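Local coordinates for dihydrodipicolinate synthase (Bacillus anthracis, PDB 1XKY), which probably catalyses the condensation of pyruvate with aspartate semialdehyde, the first committed step of the lysine branch of bacterial amino-acid biosynthesis, at residues Ile168-Asp173 with Asp191-Ser196; Thr180-Ile185 with Met206-Lys211; Ala110-Ala115 with Pro140-Asn145. All blocks are in the same frame, centred on the assembly; numbering follows the deposited sequence.

Contact 1: residues Ile168-Asp173 with Asp191-Ser196. With K (potassium ion), chain F; K (potassium ion), chain E.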
# COMPACT_ATOMS: atom_id res chain seq x y z
N ILE A 168 -25.59 13.48 -15.04
CA ILE A 168 -24.30 13.28 -14.36
C ILE A 168 -23.25 14.07 -15.13
O ILE A 168 -22.81 13.66 -16.22
CB ILE A 168 -23.92 11.79 -14.22
CG1 ILE A 168 -25.04 11.02 -13.51
CG2 ILE A 168 -22.60 11.67 -13.44
CD1 ILE A 168 -24.77 9.54 -13.25
N VAL A 169 -22.86 15.22 -14.57
CA VAL A 169 -22.16 16.27 -15.32
C VAL A 169 -20.72 16.53 -14.88
O VAL A 169 -19.98 17.25 -15.58
CB VAL A 169 -22.96 17.61 -15.28
CG1 VAL A 169 -24.35 17.42 -15.85
CG2 VAL A 169 -23.04 18.20 -13.85
N ALA A 170 -20.30 15.97 -13.75
CA ALA A 170 -18.97 16.25 -13.21
C ALA A 170 -18.54 15.20 -12.19
O ALA A 170 -19.36 14.40 -11.73
CB ALA A 170 -18.94 17.64 -12.58
N ILE A 171 -17.24 15.21 -11.88
CA ILE A 171 -16.69 14.36 -10.83
C ILE A 171 -15.67 15.16 -10.00
O ILE A 171 -14.87 15.93 -10.55
CB ILE A 171 -16.06 13.05 -11.39
CG1 ILE A 171 -15.52 12.16 -10.26
CG2 ILE A 171 -14.98 13.36 -12.43
CD1 ILE A 171 -15.30 10.73 -10.68
N LYS A 172 -15.77 15.02 -8.69
CA LYS A 172 -14.72 15.45 -7.76
C LYS A 172 -13.81 14.24 -7.60
O LYS A 172 -14.21 13.23 -7.02
CB LYS A 172 -15.32 15.87 -6.41
CG LYS A 172 -14.28 16.19 -5.33
CD LYS A 172 -14.91 16.49 -3.99
CE LYS A 172 -13.83 16.77 -2.93
NZ LYS A 172 -14.43 17.12 -1.60
N ASP A 173 -12.59 14.33 -8.11
CA ASP A 173 -11.67 13.18 -8.07
C ASP A 173 -10.59 13.36 -7.00
O ASP A 173 -9.57 14.01 -7.24
CB ASP A 173 -11.03 12.94 -9.45
CG ASP A 173 -10.35 11.58 -9.55
OD1 ASP A 173 -10.05 10.97 -8.49
OD2 ASP A 173 -10.11 11.11 -10.68
N ASP A 191 -18.73 18.47 -22.17
CA ASP A 191 -19.63 18.97 -21.14
C ASP A 191 -19.61 18.14 -19.85
O ASP A 191 -20.49 18.29 -18.99
CB ASP A 191 -21.07 19.11 -21.69
CG ASP A 191 -21.68 17.79 -22.13
OD1 ASP A 191 -21.04 16.72 -22.02
OD2 ASP A 191 -22.84 17.81 -22.59
N PHE A 192 -18.62 17.26 -19.71
CA PHE A 192 -18.38 16.57 -18.46
C PHE A 192 -17.08 17.09 -17.84
O PHE A 192 -16.01 16.98 -18.45
CB PHE A 192 -18.31 15.06 -18.67
CG PHE A 192 -18.19 14.28 -17.39
CD1 PHE A 192 -19.33 13.93 -16.68
CD2 PHE A 192 -16.95 13.92 -16.90
CE1 PHE A 192 -19.23 13.22 -15.49
CE2 PHE A 192 -16.83 13.21 -15.71
CZ PHE A 192 -17.98 12.85 -15.01
N ALA A 193 -17.18 17.64 -16.63
CA ALA A 193 -16.07 18.32 -15.97
C ALA A 193 -15.40 17.47 -14.87
O ALA A 193 -16.09 16.87 -14.04
CB ALA A 193 -16.56 19.65 -15.38
N VAL A 194 -14.07 17.44 -14.88
CA VAL A 194 -13.29 16.80 -13.83
C VAL A 194 -12.71 17.87 -12.90
O VAL A 194 -12.01 18.78 -13.35
CB VAL A 194 -12.14 15.95 -14.42
CG1 VAL A 194 -11.22 15.40 -13.30
CG2 VAL A 194 -12.71 14.80 -15.25
N TYR A 195 -13.05 17.77 -11.61
CA TYR A 195 -12.48 18.62 -10.56
C TYR A 195 -11.48 17.82 -9.74
O TYR A 195 -11.76 16.67 -9.39
CB TYR A 195 -13.58 19.15 -9.63
CG TYR A 195 -14.36 20.27 -10.25
CD1 TYR A 195 -14.06 21.60 -9.96
CD2 TYR A 195 -15.36 20.01 -11.18
CE1 TYR A 195 -14.75 22.64 -10.56
CE2 TYR A 195 -16.06 21.04 -11.80
CZ TYR A 195 -15.75 22.36 -11.49
OH TYR A 195 -16.46 23.36 -12.10
N SER A 196 -10.34 18.42 -9.40
CA SER A 196 -9.51 17.84 -8.36
C SER A 196 -10.28 17.84 -7.04
O SER A 196 -11.04 18.76 -6.75
CB SER A 196 -8.19 18.59 -8.19
OG SER A 196 -7.44 18.06 -7.10
K K F . -23.76 13.78 -18.76
K K E . -14.23 15.77 -20.88
O HOH W 1 -20.25 19.75 -16.44
O HOH W 2 -21.94 16.07 -18.98
O HOH W 3 -13.50 16.47 -18.28
O HOH W 4 -13.60 18.84 -20.99
O HOH W 5 -13.38 16.89 -23.15
O HOH W 6 -24.76 13.72 -21.20
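Ile-171 packs on Phe-192 where two neighbouring parallel strands of the TIM barrel, 168-173 and 193-196, pair; helix 178-187 links them in a right-handed beta-alpha-beta unit. The compact part is the run from Ala-170 to Asp-173. Ile-171 N donates to Ala-193 O, and Tyr-195 N donates to Ile-171 O at 2.8 Å, so the N and O of Ile-171 both bond to strand 193-196; Asp-173 N then reaches Tyr-195 O. Ala-193 O also lies 3.1 Å from Ala-170 CA, a CA-H...O contact. On the helix-facing side, CG2 of Ile-171 touches Phe-192 CE2 (3.8 Å) and lies beside CG2 of Val-194, the two side chains pointing the same way. The Phe-192 ring, its CG anti to the backbone N (chi1 -174°), lies against the 168-171 backbone: Ala-170 CA sits over one face toward the rim, while Ile-168 O is at the edge in the ring plane. Val-159 and Ser-163 of helix 156-163 pack on the same side chain. The opposite sheet face carries Ala-170, Ala-193, Lys-172 and Tyr-195; Lys-172 is probably the lysine that forms the Schiff base with pyruvate in this family. Toward Asp-191 the contact opens to solvent and ions. Ile-168 O binds one potassium ion at 2.7 Å, with Ser-163 O and Ile-165 O among its other ligands, whereas Phe-192 O is a long 3.2 Å ligand of a second. Ala-193 N donates to Val-169 O, with the donor tilted 21° from the carbonyl plane. That same Val-169 O also accepts from a water at 2.7 Å, which gives its other hydrogen to Asp-191 O at 2.9 Å.

Contact 2: residues Thr180-Ile185 with Met206-Lys211. With K (potassium ion), chain E.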
# COMPACT_ATOMS: atom_id res chain seq x y z
N THR A 180 -5.21 9.10 -13.98
CA THR A 180 -6.60 8.64 -14.14
C THR A 180 -7.51 9.83 -14.49
O THR A 180 -8.39 9.71 -15.34
CB THR A 180 -7.13 7.90 -12.89
OG1 THR A 180 -6.91 8.70 -11.72
CG2 THR A 180 -6.45 6.54 -12.73
N MET A 181 -7.29 10.98 -13.85
CA MET A 181 -8.00 12.21 -14.24
C MET A 181 -7.82 12.49 -15.74
O MET A 181 -8.80 12.75 -16.44
CB MET A 181 -7.49 13.43 -13.45
CG MET A 181 -7.81 13.41 -11.96
SD MET A 181 -7.25 14.97 -11.23
CE MET A 181 -7.06 14.51 -9.50
N THR A 182 -6.58 12.41 -16.23
CA THR A 182 -6.27 12.61 -17.65
C THR A 182 -7.17 11.76 -18.54
O THR A 182 -7.71 12.25 -19.52
CB THR A 182 -4.79 12.26 -17.99
OG1 THR A 182 -3.90 13.21 -17.39
CG2 THR A 182 -4.56 12.26 -19.49
N GLU A 183 -7.31 10.49 -18.17
CA GLU A 183 -8.07 9.54 -18.97
C GLU A 183 -9.57 9.84 -18.95
O GLU A 183 -10.25 9.73 -19.98
CB GLU A 183 -7.80 8.12 -18.47
CG GLU A 183 -8.20 7.04 -19.45
CD GLU A 183 -7.91 5.65 -18.91
OE1 GLU A 183 -7.02 5.53 -18.05
OE2 GLU A 183 -8.58 4.69 -19.35
N ILE A 184 -10.09 10.20 -17.78
CA ILE A 184 -11.49 10.59 -17.64
C ILE A 184 -11.78 11.82 -18.49
O ILE A 184 -12.77 11.86 -19.21
CB ILE A 184 -11.87 10.89 -16.16
CG1 ILE A 184 -11.78 9.60 -15.31
CG2 ILE A 184 -13.29 11.48 -16.08
CD1 ILE A 184 -11.82 9.85 -13.81
N ILE A 185 -10.90 12.81 -18.39
CA ILE A 185 -11.02 14.04 -19.16
C ILE A 185 -11.07 13.70 -20.66
O ILE A 185 -11.94 14.18 -21.37
CB ILE A 185 -9.87 15.05 -18.87
CG1 ILE A 185 -9.99 15.60 -17.44
CG2 ILE A 185 -9.87 16.21 -19.89
CD1 ILE A 185 -8.69 16.14 -16.85
N MET A 206 -5.33 20.84 -13.25
CA MET A 206 -5.72 21.80 -14.28
C MET A 206 -4.79 21.75 -15.50
O MET A 206 -5.25 21.87 -16.63
CB MET A 206 -5.82 23.21 -13.68
CG MET A 206 -7.01 23.34 -12.73
SD MET A 206 -7.26 24.99 -12.09
CE MET A 206 -8.02 25.77 -13.50
N ALA A 207 -3.50 21.50 -15.27
CA ALA A 207 -2.55 21.36 -16.38
C ALA A 207 -2.93 20.26 -17.37
O ALA A 207 -2.72 20.42 -18.56
CB ALA A 207 -1.14 21.13 -15.86
N VAL A 208 -3.52 19.17 -16.87
CA VAL A 208 -3.97 18.07 -17.73
C VAL A 208 -5.43 18.19 -18.19
O VAL A 208 -5.94 17.30 -18.89
CB VAL A 208 -3.73 16.67 -17.06
CG1 VAL A 208 -2.25 16.51 -16.69
CG2 VAL A 208 -4.62 16.45 -15.83
N GLY A 209 -6.11 19.28 -17.79
CA GLY A 209 -7.44 19.60 -18.29
C GLY A 209 -8.59 19.58 -17.29
O GLY A 209 -9.75 19.67 -17.68
N ALA A 210 -8.27 19.46 -16.00
CA ALA A 210 -9.29 19.57 -14.97
C ALA A 210 -9.87 20.99 -14.97
O ALA A 210 -9.17 21.98 -15.27
CB ALA A 210 -8.72 19.23 -13.61
N LYS A 211 -11.15 21.11 -14.66
CA LYS A 211 -11.81 22.42 -14.67
C LYS A 211 -11.41 23.25 -13.46
O LYS A 211 -11.37 24.49 -13.53
CB LYS A 211 -13.33 22.27 -14.74
CG LYS A 211 -14.04 23.61 -15.04
CD LYS A 211 -15.48 23.39 -15.47
CE LYS A 211 -16.21 24.70 -15.68
NZ LYS A 211 -17.64 24.45 -16.02
K K E . -14.23 15.77 -20.88
O HOH W 3 -13.50 16.47 -18.28
O HOH W 4 -13.60 18.84 -20.99
O HOH W 5 -13.38 16.89 -23.15
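Thr-182 meets Val-208 side chain to side chain, crossing at about a right angle: OG1 lies 3.5 Å from Val-208 CB, near both methyls of the valine. OG1 is beside the backbone N, anti to the carbonyl carbon (chi1 -69°), and is hydrogen-bonded to Val-178 O one turn back in its own helix and to His-244 NE2 of the second subunit, so the polar atom facing the valine is already engaged at the subunit interface. His-244 of that subunit packs on Val-208 as well. Helix 202-207 ends here in a Schellman motif, Gly-209 taking a phi of 115° as the chain turns from the helix toward strand 212-215 of the TIM barrel. One turn beyond Thr-182, Ile-185 points at this turn. Its CD1 lies over the backbone, 3.5 Å from both Gly-209 C and Ala-210 N, while Val-208 CG2 is 4.2 Å from the same methyl. CG2 of Ile-185 approaches Gly-209 O more loosely. The carbonyl end of Ile-185 has another task: its O binds a potassium ion at 2.8 Å, alongside Thr-188 and Ala-189 and three waters.

Contact 3: residues Ala110-Ala115 with Pro140-Asn145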
# COMPACT_ATOMS: atom_id res chain seq x y z
N ALA A 110 -27.69 21.20 -7.35
CA ALA A 110 -27.07 19.95 -7.73
C ALA A 110 -26.87 19.10 -6.50
O ALA A 110 -27.02 19.59 -5.36
CB ALA A 110 -25.73 20.21 -8.41
N VAL A 111 -26.51 17.84 -6.71
CA VAL A 111 -26.16 16.97 -5.60
C VAL A 111 -24.80 16.31 -5.83
O VAL A 111 -24.40 16.07 -6.97
CB VAL A 111 -27.26 15.91 -5.31
CG1 VAL A 111 -28.55 16.59 -4.89
CG2 VAL A 111 -27.49 15.00 -6.51
N MET A 112 -24.10 16.04 -4.72
CA MET A 112 -22.84 15.31 -4.71
C MET A 112 -23.11 13.90 -4.22
O MET A 112 -23.72 13.72 -3.16
CB MET A 112 -21.83 16.00 -3.78
CG MET A 112 -20.45 15.35 -3.72
SD MET A 112 -19.37 15.89 -5.06
CE MET A 112 -18.69 17.40 -4.39
N LEU A 113 -22.64 12.91 -4.98
CA LEU A 113 -22.82 11.49 -4.65
C LEU A 113 -21.46 10.80 -4.49
O LEU A 113 -20.74 10.58 -5.47
CB LEU A 113 -23.64 10.80 -5.75
CG LEU A 113 -25.02 11.40 -6.07
CD1 LEU A 113 -25.71 10.58 -7.15
CD2 LEU A 113 -25.91 11.49 -4.84
N VAL A 114 -21.12 10.44 -3.26
CA VAL A 114 -19.87 9.78 -2.94
C VAL A 114 -19.90 8.28 -3.27
O VAL A 114 -20.95 7.65 -3.19
CB VAL A 114 -19.50 10.01 -1.43
CG1 VAL A 114 -20.38 9.17 -0.50
CG2 VAL A 114 -18.02 9.76 -1.18
N ALA A 115 -18.76 7.73 -3.67
CA ALA A 115 -18.59 6.28 -3.73
C ALA A 115 -18.97 5.69 -2.36
O ALA A 115 -18.42 6.10 -1.34
CB ALA A 115 -17.15 5.92 -4.08
N PRO A 140 -28.60 18.29 -11.73
CA PRO A 140 -27.27 17.84 -12.06
C PRO A 140 -26.60 17.08 -10.91
O PRO A 140 -26.85 17.37 -9.72
CB PRO A 140 -26.51 19.14 -12.35
CG PRO A 140 -27.54 20.14 -12.65
CD PRO A 140 -28.73 19.76 -11.85
N VAL A 141 -25.77 16.10 -11.28
CA VAL A 141 -25.08 15.24 -10.32
C VAL A 141 -23.56 15.31 -10.52
O VAL A 141 -23.06 15.21 -11.65
CB VAL A 141 -25.55 13.77 -10.48
CG1 VAL A 141 -24.68 12.82 -9.64
CG2 VAL A 141 -27.01 13.63 -10.12
N MET A 142 -22.85 15.48 -9.41
CA MET A 142 -21.40 15.39 -9.36
C MET A 142 -21.04 14.14 -8.56
O MET A 142 -21.48 13.96 -7.42
CB MET A 142 -20.78 16.63 -8.70
CG MET A 142 -19.24 16.61 -8.60
SD MET A 142 -18.50 18.09 -7.84
CE MET A 142 -18.63 19.27 -9.17
N LEU A 143 -20.26 13.26 -9.19
CA LEU A 143 -19.73 12.09 -8.52
C LEU A 143 -18.54 12.48 -7.64
O LEU A 143 -17.86 13.47 -7.91
CB LEU A 143 -19.27 11.06 -9.56
CG LEU A 143 -20.29 10.56 -10.58
CD1 LEU A 143 -19.58 9.65 -11.57
CD2 LEU A 143 -21.44 9.85 -9.92
N TYR A 144 -18.29 11.69 -6.60
CA TYR A 144 -17.17 11.95 -5.70
C TYR A 144 -16.38 10.66 -5.51
O TYR A 144 -16.85 9.72 -4.85
CB TYR A 144 -17.71 12.52 -4.38
CG TYR A 144 -16.68 12.90 -3.33
CD1 TYR A 144 -15.32 12.99 -3.61
CD2 TYR A 144 -17.10 13.22 -2.04
CE1 TYR A 144 -14.41 13.35 -2.63
CE2 TYR A 144 -16.20 13.58 -1.05
CZ TYR A 144 -14.85 13.65 -1.35
OH TYR A 144 -13.96 14.02 -0.37
N ASN A 145 -15.20 10.63 -6.12
CA ASN A 145 -14.25 9.53 -5.96
C ASN A 145 -13.30 9.85 -4.81
O ASN A 145 -12.59 10.86 -4.84
CB ASN A 145 -13.46 9.33 -7.26
CG ASN A 145 -12.50 8.17 -7.20
OD1 ASN A 145 -12.87 7.05 -6.85
ND2 ASN A 145 -11.24 8.43 -7.54
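Met-112 and Met-142 meet through their sulfur ends, CE of Met-112 lying 3.5 Å from SD of Met-142, on the inner face of strands 110-114 and 141-145, joined through helix 123-135 in a beta-alpha-beta unit of the TIM barrel. The chain of Met-112 bends at chi2 (84°), placing SD against CG of Met-142 (3.6 Å); the same SD makes an oblique Met-aromatic contact with the Tyr-144 ring, 5.2 Å from its centroid. Further along this face Val-114 and Tyr-144 lie side by side, CG2 of the valine 3.7 Å from CD2 of the tyrosine. On the other face Leu-113 CD1 comes 3.5 Å from Val-141 CG1, the two side chains at about a right angle, and Phe-130 and Ile-133 cover the leucine. Between the two faces, five backbone hydrogen bonds link the strands, from Val-111 N on Pro-140 O to Ala-115 N on Tyr-144 O. Lys-172 of the next strand touches Met-112 and Tyr-144, and Tyr-118 of the third subunit packs on Val-114; in this family the matching tyrosines and lysine form the active site, probably here too. One donor, Tyr-144 N, stands 41° above the Leu-113 carbonyl plane, 2.9 Å from Leu-113 O.

How the contacts relate
Contacts 1 and 3 are buried pairings of parallel strands in the same barrel sheet, joined where Lys-172 N bonds to Leu-143 O and Lys-172 O to Asn-145 N; contact 2 lies farther out, bordering the second subunit and packing helix 178-187 against the turn after helix 202-207. Its segments alternate along the chain with those of contact 1, to which it is tied by Lys-211 N on Val-194 O and by the potassium ion ligated from Phe-192 and Ile-185. Regular backbone bonds carry contacts 1 and 3, whereas contact 2 has none across it and relies on apolar packing. Contact 3 adds sulfur contacts inside the barrel; contacts 2 and 3 do not touch.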